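Local coordinates for protein apical membrane antigen 1 (PDB 4APM) that probably helps the parasite invade its host cell, as a calcium-binding surface antigen of the apicomplexan AMA1 family associated with the moving junction, at residues 17-22 with 225-230; 80-85 with 146-151; 165-170 with 202-207; 212-215 with 219-222; 402-405 with 411-414. One frame throughout, in Å; residues are numbered along the deposited sequence.

Contact 1: 17-22 with 225-230; sequences AKFDLA and AIFGRG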
# COMPACT_ATOMS: atom_id res chain seq x y z
N ALA A 17 8.53 -10.28 -4.33
CA ALA A 17 8.15 -9.77 -5.65
C ALA A 17 7.01 -8.76 -5.55
O ALA A 17 7.05 -7.70 -6.16
CB ALA A 17 7.79 -10.91 -6.61
N LYS A 18 6.03 -9.03 -4.69
CA LYS A 18 4.89 -8.12 -4.54
C LYS A 18 5.32 -6.69 -4.13
O LYS A 18 4.65 -5.70 -4.46
CB LYS A 18 3.86 -8.71 -3.57
CG LYS A 18 4.32 -8.84 -2.12
CD LYS A 18 3.23 -9.46 -1.24
CE LYS A 18 3.24 -11.00 -1.31
NZ LYS A 18 4.49 -11.55 -0.68
N PHE A 19 6.46 -6.56 -3.45
CA PHE A 19 6.82 -5.29 -2.83
C PHE A 19 7.44 -4.36 -3.87
O PHE A 19 7.59 -3.15 -3.65
CB PHE A 19 7.74 -5.54 -1.62
CG PHE A 19 7.02 -6.17 -0.45
CD1 PHE A 19 6.26 -5.38 0.42
CD2 PHE A 19 6.99 -7.55 -0.30
CE1 PHE A 19 5.48 -5.96 1.42
CE2 PHE A 19 6.25 -8.14 0.75
CZ PHE A 19 5.50 -7.35 1.61
N ASP A 20 7.75 -4.92 -5.02
CA ASP A 20 8.21 -4.13 -6.14
C ASP A 20 6.98 -3.55 -6.84
O ASP A 20 6.47 -4.10 -7.84
CB ASP A 20 9.05 -4.99 -7.08
CG ASP A 20 9.75 -4.17 -8.16
OD1 ASP A 20 9.41 -2.98 -8.36
OD2 ASP A 20 10.63 -4.75 -8.82
N LEU A 21 6.49 -2.44 -6.27
CA LEU A 21 5.25 -1.81 -6.70
C LEU A 21 5.27 -1.25 -8.15
O LEU A 21 4.20 -1.17 -8.79
CB LEU A 21 4.82 -0.74 -5.67
CG LEU A 21 4.19 -1.39 -4.40
CD1 LEU A 21 4.13 -0.40 -3.26
CD2 LEU A 21 2.78 -1.90 -4.70
N ALA A 22 6.46 -0.92 -8.68
CA ALA A 22 6.58 -0.61 -10.12
C ALA A 22 6.09 -1.77 -10.99
O ALA A 22 5.48 -1.56 -12.04
CB ALA A 22 8.03 -0.24 -10.49
N ALA A 225 8.74 -7.04 11.23
CA ALA A 225 9.60 -6.95 10.03
C ALA A 225 10.08 -5.55 9.77
O ALA A 225 9.34 -4.57 9.95
CB ALA A 225 8.85 -7.47 8.80
N ILE A 226 11.32 -5.47 9.31
CA ILE A 226 11.92 -4.26 8.81
C ILE A 226 12.32 -4.55 7.37
O ILE A 226 12.88 -5.61 7.08
CB ILE A 226 13.21 -3.93 9.58
CG1 ILE A 226 12.92 -3.63 11.05
CG2 ILE A 226 13.97 -2.78 8.90
CD1 ILE A 226 14.17 -3.61 11.90
N PHE A 227 12.02 -3.62 6.47
CA PHE A 227 12.39 -3.74 5.04
C PHE A 227 13.90 -3.61 4.84
O PHE A 227 14.52 -2.70 5.39
CB PHE A 227 11.72 -2.62 4.23
CG PHE A 227 10.26 -2.81 4.03
CD1 PHE A 227 9.77 -3.95 3.42
CD2 PHE A 227 9.36 -1.79 4.36
CE1 PHE A 227 8.42 -4.12 3.19
CE2 PHE A 227 8.01 -1.94 4.09
CZ PHE A 227 7.54 -3.11 3.52
N GLY A 228 14.48 -4.46 3.99
CA GLY A 228 15.90 -4.36 3.68
C GLY A 228 16.23 -4.66 2.23
O GLY A 228 15.37 -5.07 1.45
N ARG A 229 17.50 -4.47 1.87
CA ARG A 229 18.03 -5.05 0.64
C ARG A 229 19.22 -5.95 0.92
O ARG A 229 20.02 -5.69 1.83
CB ARG A 229 18.40 -3.94 -0.38
CG ARG A 229 17.19 -3.15 -0.90
CD ARG A 229 17.59 -1.99 -1.80
NE ARG A 229 18.38 -2.45 -2.94
CZ ARG A 229 17.89 -3.12 -3.98
NH1 ARG A 229 16.60 -3.42 -4.04
NH2 ARG A 229 18.69 -3.49 -4.97
N GLY A 230 19.34 -7.01 0.13
CA GLY A 230 20.46 -7.93 0.23
C GLY A 230 21.77 -7.21 0.06
O GLY A 230 21.91 -6.34 -0.82
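Two phenylalanines, Phe19 and Phe227, make this contact. Their rings form an offset edge-to-face pair in which the edge of Phe227 is turned to the face of Phe19. The centroids lie 5.6 Å apart and the planes are inclined at 64°. The closest approach is between Phe19 CD1 and Phe227 CE1, at 3.7 Å. Phe19 CE1 follows, 3.9 Å from the same Phe227 CE1, and Phe227 CZ stands 4.0 Å from Phe19 CD1. One side of each ring therefore does the touching, and the two side chains cross at about a right angle. In Phe19, CG lies beside the backbone N and opposite the carbonyl carbon (chi1 -71°). Phe227 has nearly the same first torsion, and from both backbones the CB points at the other segment, so that the rings bridge CA atoms 9.8 Å apart.

No hydrogen bond crosses between the segments. Residues 17-22 fold up on themselves, Asp20 N donating to Ala17 O at 3.1 Å, whereas strand 225-231 spends its backbone bonds on neighbouring strands. Asp20 is also the centre of an inverse gamma turn, closed by a weak bond from Leu21 N to Phe19 O, and takes the N-cap position of helix 21-24.

Trp316 of strand 316-320 joins both halves of the contact, since its NE1 bonds to Phe19 O and its ring meets Phe227 edge-to-face. Thr346 and Pro218 also pack on Phe19, and Leu336 of strand 335-339 on Phe227. The buried pair thus fastens the turn before helix 21-24 to strand 225-231, beside strands 316-320 and 342-346.

Contact 2: 80-85 with 146-151; sequences LAFPDT and YRYPFV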
# COMPACT_ATOMS: atom_id res chain seq x y z
N LEU A 80 -18.31 12.16 -5.42
CA LEU A 80 -17.62 11.85 -6.66
C LEU A 80 -18.27 10.66 -7.35
O LEU A 80 -17.89 10.29 -8.48
CB LEU A 80 -16.17 11.48 -6.34
CG LEU A 80 -15.03 12.47 -6.53
CD1 LEU A 80 -15.49 13.91 -6.38
CD2 LEU A 80 -13.87 12.15 -5.60
N ALA A 81 -19.21 10.03 -6.65
CA ALA A 81 -19.84 8.79 -7.11
C ALA A 81 -20.74 9.00 -8.30
O ALA A 81 -21.36 10.08 -8.45
CB ALA A 81 -20.62 8.14 -5.97
N PHE A 82 -20.86 7.98 -9.14
CA PHE A 82 -21.82 7.99 -10.25
C PHE A 82 -23.18 8.58 -9.88
O PHE A 82 -23.77 8.20 -8.86
CB PHE A 82 -21.99 6.59 -10.81
CG PHE A 82 -21.42 6.43 -12.19
CD1 PHE A 82 -20.09 6.72 -12.44
CD2 PHE A 82 -22.22 6.00 -13.24
CE1 PHE A 82 -19.56 6.60 -13.72
CE2 PHE A 82 -21.70 5.87 -14.52
CZ PHE A 82 -20.37 6.17 -14.75
N PRO A 83 -23.71 9.48 -10.74
CA PRO A 83 -25.11 9.92 -10.55
C PRO A 83 -26.10 8.76 -10.67
O PRO A 83 -25.72 7.63 -11.05
CB PRO A 83 -25.32 10.94 -11.67
CG PRO A 83 -24.33 10.59 -12.72
CD PRO A 83 -23.15 9.94 -12.03
N ASP A 84 -27.35 9.01 -10.28
CA ASP A 84 -28.39 7.98 -10.36
C ASP A 84 -29.07 7.96 -11.73
O ASP A 84 -29.94 7.14 -11.95
CB ASP A 84 -29.43 8.15 -9.26
CG ASP A 84 -29.98 9.56 -9.18
OD1 ASP A 84 -29.38 10.49 -9.78
OD2 ASP A 84 -31.00 9.76 -8.49
N THR A 85 -28.65 8.83 -12.64
CA THR A 85 -29.19 8.84 -14.00
C THR A 85 -28.14 8.66 -15.10
O THR A 85 -27.15 7.95 -14.92
CB THR A 85 -29.96 10.14 -14.28
OG1 THR A 85 -29.07 11.24 -14.11
CG2 THR A 85 -31.13 10.27 -13.32
N TYR A 146 -11.60 4.01 -22.42
CA TYR A 146 -11.67 4.78 -21.19
C TYR A 146 -12.59 4.11 -20.16
O TYR A 146 -13.69 3.66 -20.49
CB TYR A 146 -12.16 6.21 -21.47
CG TYR A 146 -12.12 7.11 -20.26
CD1 TYR A 146 -13.17 7.14 -19.38
CD2 TYR A 146 -11.00 7.88 -19.96
CE1 TYR A 146 -13.13 7.94 -18.25
CE2 TYR A 146 -10.94 8.67 -18.84
CZ TYR A 146 -12.01 8.69 -17.99
OH TYR A 146 -11.98 9.47 -16.86
N ARG A 147 -12.12 4.03 -18.91
CA ARG A 147 -12.90 3.42 -17.83
C ARG A 147 -12.78 4.23 -16.55
O ARG A 147 -11.79 4.90 -16.33
CB ARG A 147 -12.46 1.97 -17.58
CG ARG A 147 -12.67 1.01 -18.76
CD ARG A 147 -14.14 0.80 -19.11
NE ARG A 147 -14.26 -0.19 -20.17
CZ ARG A 147 -14.35 0.11 -21.48
NH1 ARG A 147 -14.39 1.37 -21.90
NH2 ARG A 147 -14.39 -0.87 -22.37
N TYR A 148 -13.83 4.21 -15.74
CA TYR A 148 -13.87 5.02 -14.52
C TYR A 148 -13.20 4.23 -13.38
O TYR A 148 -13.12 3.00 -13.46
CB TYR A 148 -15.32 5.32 -14.16
CG TYR A 148 -16.07 6.16 -15.16
CD1 TYR A 148 -15.97 7.54 -15.14
CD2 TYR A 148 -16.93 5.57 -16.09
CE1 TYR A 148 -16.67 8.32 -16.02
CE2 TYR A 148 -17.62 6.35 -17.01
CZ TYR A 148 -17.49 7.73 -16.96
OH TYR A 148 -18.18 8.53 -17.82
N PRO A 149 -12.77 4.93 -12.30
CA PRO A 149 -12.33 4.19 -11.12
C PRO A 149 -13.51 3.61 -10.31
O PRO A 149 -14.66 4.03 -10.50
CB PRO A 149 -11.58 5.24 -10.30
CG PRO A 149 -11.94 6.57 -10.87
CD PRO A 149 -12.84 6.38 -12.06
N PHE A 150 -13.21 2.64 -9.45
CA PHE A 150 -14.17 2.14 -8.47
C PHE A 150 -13.66 2.36 -7.02
O PHE A 150 -12.48 2.61 -6.79
CB PHE A 150 -14.40 0.66 -8.71
CG PHE A 150 -13.27 -0.21 -8.25
CD1 PHE A 150 -12.20 -0.50 -9.10
CD2 PHE A 150 -13.24 -0.72 -6.94
CE1 PHE A 150 -11.16 -1.30 -8.69
CE2 PHE A 150 -12.18 -1.50 -6.51
CZ PHE A 150 -11.14 -1.80 -7.39
N VAL A 151 -14.55 2.29 -6.04
CA VAL A 151 -14.15 2.17 -4.65
C VAL A 151 -15.01 1.06 -4.11
O VAL A 151 -16.22 1.09 -4.31
CB VAL A 151 -14.46 3.45 -3.87
CG1 VAL A 151 -14.10 3.27 -2.39
CG2 VAL A 151 -13.72 4.65 -4.48
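Phe82 drives the edge of its ring into one face of Tyr148, in a T-shaped stack with the centroids 4.9 Å apart and the planes at 84°. Two neighbouring ring atoms of Phe82 do the touching. CE1 sits 3.6 Å above the plane of Tyr148, over the ring centre, while Phe82 CZ comes down nearer the rim, 3.6 Å from Tyr148 CE2. The aromatic hydrogens of one ring consequently meet the pi cloud of the other. The first torsion of Phe82 (chi1 -111°) is well away from a staggered position; its CB does not point at Tyr148, and only the far side of the ring reaches across. Tyr148, by contrast, has its CB pointing toward the opposing segment.

The other face of Tyr148 is approached by Tyr146 CE1, 4.2 Å above the plane and displaced toward the rim, so that the tyrosine lies between two aromatic neighbours. Between Tyr146 and Tyr148 in sequence, Arg147 folds back along its own backbone: its NH1 donates to Tyr146 O over 2.8 Å at an N-H...O angle of 155°, from above the carbonyl plane. The same NH1 also bonds Thr144 O, and NE bonds Gly134 O, which ties down the approach to strand 150-153.

Ile161 of strand 158-161 touches both Phe82 and Tyr148, and Phe163 makes a further edge-to-face pair with Phe82. The phenylalanine is thus buried among aliphatic and aromatic groups. With no hydrogen bond between 80-85 and 146-151, the loop is held to the residues leading into strand 150-153 by van der Waals contact and ring quadrupoles, an attraction that depends on how the rings are turned.

Contact 3: 165-170 with 202-207; sequences PMQYNR and LYYGSS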
# COMPACT_ATOMS: atom_id res chain seq x y z
N PRO A 165 -12.01 10.65 -12.62
CA PRO A 165 -10.75 10.14 -12.09
C PRO A 165 -10.00 11.18 -11.25
O PRO A 165 -8.91 10.88 -10.73
CB PRO A 165 -9.97 9.80 -13.34
CG PRO A 165 -10.43 10.82 -14.35
CD PRO A 165 -11.87 11.11 -14.02
N MET A 166 -10.56 12.38 -11.10
CA MET A 166 -9.92 13.41 -10.27
C MET A 166 -9.64 12.95 -8.85
O MET A 166 -10.48 12.32 -8.20
CB MET A 166 -10.74 14.70 -10.27
CG MET A 166 -10.60 15.50 -11.57
SD MET A 166 -11.33 17.16 -11.49
CE MET A 166 -10.34 17.90 -10.19
N GLN A 167 -8.46 13.28 -8.35
CA GLN A 167 -8.06 12.80 -7.05
C GLN A 167 -7.37 13.90 -6.28
O GLN A 167 -7.47 13.98 -5.07
CB GLN A 167 -7.12 11.59 -7.19
CG GLN A 167 -7.79 10.43 -7.92
CD GLN A 167 -6.81 9.49 -8.55
OE1 GLN A 167 -6.05 8.80 -7.86
NE2 GLN A 167 -6.84 9.40 -9.89
N TYR A 168 -6.72 14.79 -7.00
CA TYR A 168 -5.97 15.87 -6.38
C TYR A 168 -6.14 17.18 -7.15
O TYR A 168 -5.89 17.23 -8.36
CB TYR A 168 -4.49 15.51 -6.30
CG TYR A 168 -3.67 16.55 -5.60
CD1 TYR A 168 -3.56 16.56 -4.21
CD2 TYR A 168 -3.03 17.56 -6.32
CE1 TYR A 168 -2.78 17.50 -3.57
CE2 TYR A 168 -2.28 18.52 -5.68
CZ TYR A 168 -2.15 18.48 -4.32
OH TYR A 168 -1.37 19.43 -3.70
N ASN A 169 -6.54 18.23 -6.45
CA ASN A 169 -6.73 19.53 -7.08
C ASN A 169 -6.67 20.63 -6.03
O ASN A 169 -7.56 20.75 -5.20
CB ASN A 169 -8.06 19.57 -7.85
CG ASN A 169 -8.22 20.83 -8.69
OD1 ASN A 169 -7.25 21.51 -9.02
ND2 ASN A 169 -9.46 21.17 -9.01
N ARG A 170 -5.58 21.40 -6.05
CA ARG A 170 -5.24 22.37 -4.99
C ARG A 170 -5.67 21.93 -3.59
O ARG A 170 -4.94 21.20 -2.89
CB ARG A 170 -5.82 23.76 -5.33
CG ARG A 170 -5.39 24.29 -6.69
CD ARG A 170 -6.24 25.47 -7.16
NE ARG A 170 -5.96 26.72 -6.45
CZ ARG A 170 -5.01 27.60 -6.79
NH1 ARG A 170 -4.22 27.38 -7.84
NH2 ARG A 170 -4.84 28.71 -6.08
N LEU A 202 -12.17 0.43 2.82
CA LEU A 202 -12.40 0.92 1.46
C LEU A 202 -11.21 0.59 0.56
O LEU A 202 -10.04 0.67 0.98
CB LEU A 202 -12.66 2.43 1.47
CG LEU A 202 -14.10 2.97 1.56
CD1 LEU A 202 -15.02 2.16 2.48
CD2 LEU A 202 -14.14 4.44 1.93
N TYR A 203 -11.51 0.22 -0.69
CA TYR A 203 -10.49 -0.08 -1.69
C TYR A 203 -10.73 0.81 -2.90
O TYR A 203 -11.72 0.64 -3.60
CB TYR A 203 -10.61 -1.52 -2.15
CG TYR A 203 -10.36 -2.54 -1.09
CD1 TYR A 203 -11.30 -2.80 -0.09
CD2 TYR A 203 -9.18 -3.28 -1.10
CE1 TYR A 203 -11.06 -3.72 0.88
CE2 TYR A 203 -8.94 -4.24 -0.16
CZ TYR A 203 -9.90 -4.45 0.83
OH TYR A 203 -9.63 -5.39 1.78
N TYR A 204 -9.81 1.74 -3.15
CA TYR A 204 -9.82 2.54 -4.38
C TYR A 204 -9.00 1.82 -5.44
O TYR A 204 -7.87 1.40 -5.19
CB TYR A 204 -9.21 3.92 -4.11
CG TYR A 204 -9.32 4.92 -5.24
CD1 TYR A 204 -8.44 4.90 -6.32
CD2 TYR A 204 -10.29 5.92 -5.21
CE1 TYR A 204 -8.53 5.84 -7.35
CE2 TYR A 204 -10.42 6.85 -6.24
CZ TYR A 204 -9.54 6.80 -7.31
OH TYR A 204 -9.64 7.71 -8.31
N GLY A 205 -9.52 1.71 -6.65
CA GLY A 205 -8.73 1.09 -7.69
C GLY A 205 -9.22 1.41 -9.07
O GLY A 205 -10.20 2.15 -9.25
N SER A 206 -8.56 0.80 -10.04
CA SER A 206 -8.88 1.00 -11.41
C SER A 206 -9.41 -0.32 -11.94
O SER A 206 -9.24 -1.35 -11.31
CB SER A 206 -7.60 1.38 -12.18
OG SER A 206 -6.96 0.22 -12.66
N SER A 207 -9.93 -0.31 -13.15
CA SER A 207 -10.49 -1.52 -13.74
C SER A 207 -9.42 -2.55 -14.12
O SER A 207 -9.74 -3.64 -14.55
CB SER A 207 -11.31 -1.15 -14.96
OG SER A 207 -10.45 -0.71 -16.00
O HOH W 1 -11.33 9.88 -8.47
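The planes of the Gln167 side-chain amide and the Tyr204 ring are inclined at 32°, neither stacked nor perpendicular, with Gln167 OE1 approaching the ring obliquely. At the ring edge, in its plane, stands a water. Most of the packing falls on the phenol oxygen: Tyr204 OH is 3.3 Å from Gln167 CG and 3.4 Å from Gln167 CD. CG of Tyr204 is opposite its own backbone N (chi1 -172°), which carries the hydroxyl from strand 202-205 toward the loop.

No direct hydrogen bond spans the segments. Instead Tyr204 OH donates to the water at 2.8 Å, and that water donates in turn to Met166 O at 2.6 Å. The amide is fixed separately. Gln167 NE2 gives a bond of 2.7 Å to Pro165 O, the acceptor lying in the amide plane and the donor nearly along the C=O axis. NE2 also bonds Asp32 O, and OE1 accepts from Lys56 NZ.

Lys56 forms a cation-pi contact with Tyr204 as well, so one ammonium group serves both side chains. The lysine and the two carbonyls settle which end of the buried amide is oxygen, while the water supplies the polar link from hydroxyl to loop backbone.

Contact 4: 212-215 with 219-222; sequences KWEE and MYPV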
# COMPACT_ATOMS: atom_id res chain seq x y z
N LYS A 212 -5.78 -11.52 -9.06
CA LYS A 212 -5.04 -12.13 -7.97
C LYS A 212 -4.36 -11.05 -7.11
O LYS A 212 -3.32 -11.30 -6.51
CB LYS A 212 -4.04 -13.15 -8.50
CG LYS A 212 -4.74 -14.37 -9.11
CD LYS A 212 -3.97 -14.95 -10.30
CE LYS A 212 -2.92 -15.97 -9.86
NZ LYS A 212 -2.22 -16.61 -11.02
N TRP A 213 -4.99 -9.88 -7.02
CA TRP A 213 -4.46 -8.79 -6.19
C TRP A 213 -4.01 -9.25 -4.83
O TRP A 213 -2.92 -8.91 -4.38
CB TRP A 213 -5.46 -7.63 -6.08
CG TRP A 213 -6.76 -8.00 -5.38
CD1 TRP A 213 -7.92 -8.47 -5.95
CD2 TRP A 213 -7.08 -7.80 -3.96
NE1 TRP A 213 -8.89 -8.64 -5.00
CE2 TRP A 213 -8.45 -8.24 -3.79
CE3 TRP A 213 -6.37 -7.32 -2.85
CZ2 TRP A 213 -9.07 -8.23 -2.55
CZ3 TRP A 213 -6.99 -7.35 -1.61
CH2 TRP A 213 -8.32 -7.79 -1.46
N GLU A 214 -4.78 -10.14 -4.22
CA GLU A 214 -4.51 -10.59 -2.86
C GLU A 214 -3.20 -11.32 -2.68
O GLU A 214 -2.62 -11.24 -1.63
CB GLU A 214 -5.64 -11.44 -2.33
CG GLU A 214 -6.54 -10.68 -1.39
CD GLU A 214 -7.21 -11.61 -0.39
OE1 GLU A 214 -8.10 -12.39 -0.81
OE2 GLU A 214 -6.82 -11.55 0.80
N GLU A 215 -2.73 -12.00 -3.70
CA GLU A 215 -1.45 -12.72 -3.59
C GLU A 215 -0.30 -11.94 -4.25
O GLU A 215 0.87 -12.17 -3.94
CB GLU A 215 -1.58 -14.12 -4.23
CG GLU A 215 -2.89 -14.84 -3.92
CD GLU A 215 -3.42 -15.63 -5.11
OE1 GLU A 215 -2.62 -16.29 -5.79
OE2 GLU A 215 -4.64 -15.55 -5.38
N MET A 219 -0.72 -6.28 0.29
CA MET A 219 -1.92 -5.72 0.91
C MET A 219 -1.84 -5.62 2.43
O MET A 219 -2.61 -4.88 3.03
CB MET A 219 -3.17 -6.52 0.51
CG MET A 219 -3.36 -6.63 -1.01
SD MET A 219 -3.34 -5.02 -1.87
CE MET A 219 -4.62 -4.16 -0.99
N TYR A 220 -0.87 -6.30 3.04
CA TYR A 220 -0.83 -6.35 4.50
C TYR A 220 0.50 -5.94 5.10
O TYR A 220 1.55 -6.41 4.65
CB TYR A 220 -1.30 -7.72 5.04
CG TYR A 220 -2.55 -8.19 4.35
CD1 TYR A 220 -3.78 -7.56 4.57
CD2 TYR A 220 -2.50 -9.19 3.38
CE1 TYR A 220 -4.92 -7.94 3.88
CE2 TYR A 220 -3.64 -9.58 2.69
CZ TYR A 220 -4.84 -8.96 2.94
OH TYR A 220 -5.96 -9.35 2.24
N PRO A 221 0.46 -5.11 6.16
CA PRO A 221 1.66 -4.93 6.96
C PRO A 221 2.27 -6.31 7.34
O PRO A 221 1.53 -7.25 7.65
CB PRO A 221 1.13 -4.21 8.21
CG PRO A 221 -0.10 -3.52 7.75
CD PRO A 221 -0.72 -4.48 6.77
N VAL A 222 3.59 -6.44 7.26
CA VAL A 222 4.25 -7.62 7.79
C VAL A 222 4.74 -7.37 9.22
O VAL A 222 5.57 -6.46 9.47
CB VAL A 222 5.40 -8.09 6.88
CG1 VAL A 222 5.95 -9.42 7.36
CG2 VAL A 222 4.91 -8.20 5.43
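Trp213 holds CG in the crowded position between its backbone N and carbonyl carbon (chi1 64°), while Met219 bends at both of its outer torsions, and these two shapes bring thioether and indole together at the indole's edge. Met219 CG lies in the plane of the ring, 3.6 Å from Trp213 CE3 and 3.7 Å from Trp213 CZ3. The sulfur follows round the same edge. Met219 SD is 5.2 Å from the centroid of the six-membered ring and 79° off its normal, a Met-aromatic contact of the edge-on kind. One face of the indole is taken by Glu214 CG, from the next residue, 3.3 Å above the plane and shifted toward the rim.

Glu214 then runs on, extended, to the phenol of Tyr220. Tyr220 OH donates to Glu214 OE2 at 2.8 Å. It meets the oxygen on the anti side, 26° out of the carboxylate plane, and OE2 in turn sits at the edge of the tyrosine ring, with carboxylate and ring nearly perpendicular. Met219 CB covers the centre of one face of Tyr220, 3.7 Å above it. The methionine therefore packs on both aromatic residues, and the bond lies at the more exposed rim of this apolar patch.

At the indole's polar end, Trp213 NE1 bonds Asn124 OD1, and Pro52 packs on both Trp213 and Met219. The contact folds the short helix 213-216 back on the loop that follows it, around Cys217, which is disulfide-bonded to Cys51. At the end of 219-222, Val222 pairs by backbone with Ala344 of strand 342-346, and the chain goes on into strand 225-231.

Contact 5: 402-405 with 411-414; sequences HEKY and TYYY. With ACT (acetate ion), chain D.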
# COMPACT_ATOMS: atom_id res chain seq x y z
N HIS A 402 21.55 -13.44 22.03
CA HIS A 402 20.39 -13.40 22.92
C HIS A 402 19.22 -14.01 22.23
O HIS A 402 19.25 -14.28 21.03
CB HIS A 402 20.04 -11.96 23.30
CG HIS A 402 21.14 -11.22 24.02
ND1 HIS A 402 20.96 -10.69 25.25
CD2 HIS A 402 22.45 -10.93 23.64
CE1 HIS A 402 22.10 -10.10 25.65
NE2 HIS A 402 23.00 -10.23 24.65
N GLU A 403 18.15 -14.20 22.99
CA GLU A 403 16.91 -14.70 22.45
C GLU A 403 15.83 -13.68 22.73
O GLU A 403 15.80 -13.07 23.80
CB GLU A 403 16.55 -16.04 23.07
CG GLU A 403 17.27 -17.20 22.41
CD GLU A 403 17.43 -18.39 23.32
OE1 GLU A 403 16.42 -18.86 23.88
OE2 GLU A 403 18.58 -18.88 23.45
N LYS A 404 14.97 -13.46 21.73
CA LYS A 404 13.85 -12.57 21.90
C LYS A 404 12.60 -13.25 21.38
O LYS A 404 12.67 -14.06 20.45
CB LYS A 404 14.10 -11.25 21.15
CG LYS A 404 13.02 -10.20 21.36
CD LYS A 404 13.63 -8.85 21.71
CE LYS A 404 12.54 -7.79 21.78
NZ LYS A 404 13.05 -6.40 21.62
N TYR A 405 11.47 -12.94 22.00
CA TYR A 405 10.19 -13.42 21.53
C TYR A 405 9.67 -12.58 20.39
O TYR A 405 9.73 -11.36 20.46
CB TYR A 405 9.17 -13.39 22.66
CG TYR A 405 7.80 -13.85 22.25
CD1 TYR A 405 7.51 -15.21 22.12
CD2 TYR A 405 6.79 -12.94 21.98
CE1 TYR A 405 6.25 -15.65 21.72
CE2 TYR A 405 5.53 -13.36 21.59
CZ TYR A 405 5.26 -14.71 21.46
OH TYR A 405 4.00 -15.11 21.08
N THR A 411 10.45 -17.49 19.26
CA THR A 411 11.78 -17.06 19.68
C THR A 411 12.73 -16.88 18.50
O THR A 411 12.81 -17.73 17.61
CB THR A 411 12.43 -18.07 20.67
OG1 THR A 411 11.50 -18.42 21.69
CG2 THR A 411 13.68 -17.48 21.34
N TYR A 412 13.51 -15.81 18.53
CA TYR A 412 14.57 -15.63 17.55
C TYR A 412 15.77 -15.02 18.23
O TYR A 412 15.70 -14.66 19.39
CB TYR A 412 14.08 -14.74 16.38
CG TYR A 412 13.89 -13.29 16.76
CD1 TYR A 412 12.72 -12.87 17.40
CD2 TYR A 412 14.88 -12.34 16.49
CE1 TYR A 412 12.56 -11.55 17.79
CE2 TYR A 412 14.71 -11.01 16.87
CZ TYR A 412 13.55 -10.63 17.51
OH TYR A 412 13.37 -9.32 17.89
N TYR A 413 16.84 -14.83 17.47
CA TYR A 413 18.15 -14.52 18.03
C TYR A 413 18.70 -13.19 17.53
O TYR A 413 18.54 -12.84 16.35
CB TYR A 413 19.14 -15.63 17.68
CG TYR A 413 18.58 -16.98 18.02
CD1 TYR A 413 18.61 -17.45 19.33
CD2 TYR A 413 17.90 -17.73 17.06
CE1 TYR A 413 18.06 -18.67 19.66
CE2 TYR A 413 17.32 -18.95 17.38
CZ TYR A 413 17.41 -19.41 18.68
OH TYR A 413 16.85 -20.61 19.01
N TYR A 414 19.39 -12.49 18.43
CA TYR A 414 20.13 -11.30 18.07
C TYR A 414 21.52 -11.21 18.71
O TYR A 414 21.80 -11.87 19.71
CB TYR A 414 19.30 -10.03 18.33
CG TYR A 414 19.09 -9.66 19.79
CD1 TYR A 414 18.04 -10.20 20.52
CD2 TYR A 414 19.87 -8.67 20.39
CE1 TYR A 414 17.81 -9.82 21.83
CE2 TYR A 414 19.65 -8.30 21.71
CZ TYR A 414 18.62 -8.87 22.42
OH TYR A 414 18.39 -8.46 23.72
C ACT D . 16.08 -6.12 19.31
O ACT D . 17.25 -5.71 19.45
OXT ACT D . 15.18 -5.75 20.09
CH3 ACT D . 15.76 -7.08 18.19
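Segments 402-405 and 411-414 run antiparallel with a marked twist, their axes at 139° and 4.5 Å apart at closest, and pair His402 with Tyr414 and Lys404 with Tyr412 through two hydrogen bonds each. His402 N reaches Tyr414 O at 2.8 Å and Lys404 N reaches Tyr412 O at 2.7 Å. The return bond from Tyr414 N to His402 O is longer, 3.2 Å.

These four residues share one face. The His402 imidazole and the Tyr414 ring form an offset stack, planes 20° apart, and His402 CB makes a CH-pi contact 3.7 Å from the Tyr414 centroid. Lys404 lies alongside Tyr412, its CB over the ring face at 4.1 Å from the centroid. Its bent chain then carries NZ to 2.7 Å from OXT of an acetate, probably from the crystallisation liquor. Tyr412 OH accepts from Ala340 N, and His402 NE2 bonds Glu418 O.

On the other face, Glu403 runs beside Tyr413, with Glu403 CG 3.2 Å from Tyr413 CE1, and its CB packs against Thr411 CG2. Its OE2 forms a salt bridge with Arg392.

The arrangement is a twisted beta hairpin with cross-strand aromatic and aliphatic pairs, strand 400-406 being outermost in its sheet. Disulfides through Cys409 and Cys415 beside it are consistent with the small, disulfide-rich third domain of AMA1.

Overall arrangement
Contacts 1 and 3 are buried, contacts 2 and 4 partly so, and contact 5 lies at the surface, about 51 Å from contact 2 between centres. Contacts 2 and 3 reach the same five-stranded sheet through its adjacent strands 150-153 and 202-205, and touch at Phe150 N and Gly205 O. Contact 4 connects contacts 3 and 1: Trp213 meets Tyr203 of contact 3, while Val222 meets Phe19 of contact 1. Contacts 1 and 5 share the seven-stranded sheet without touching. Ring packing alone carries contacts 1 and 2; a water bridges contact 3, a carboxylate bond rims contact 4, and only contact 5 is joined by direct backbone hydrogen bonds.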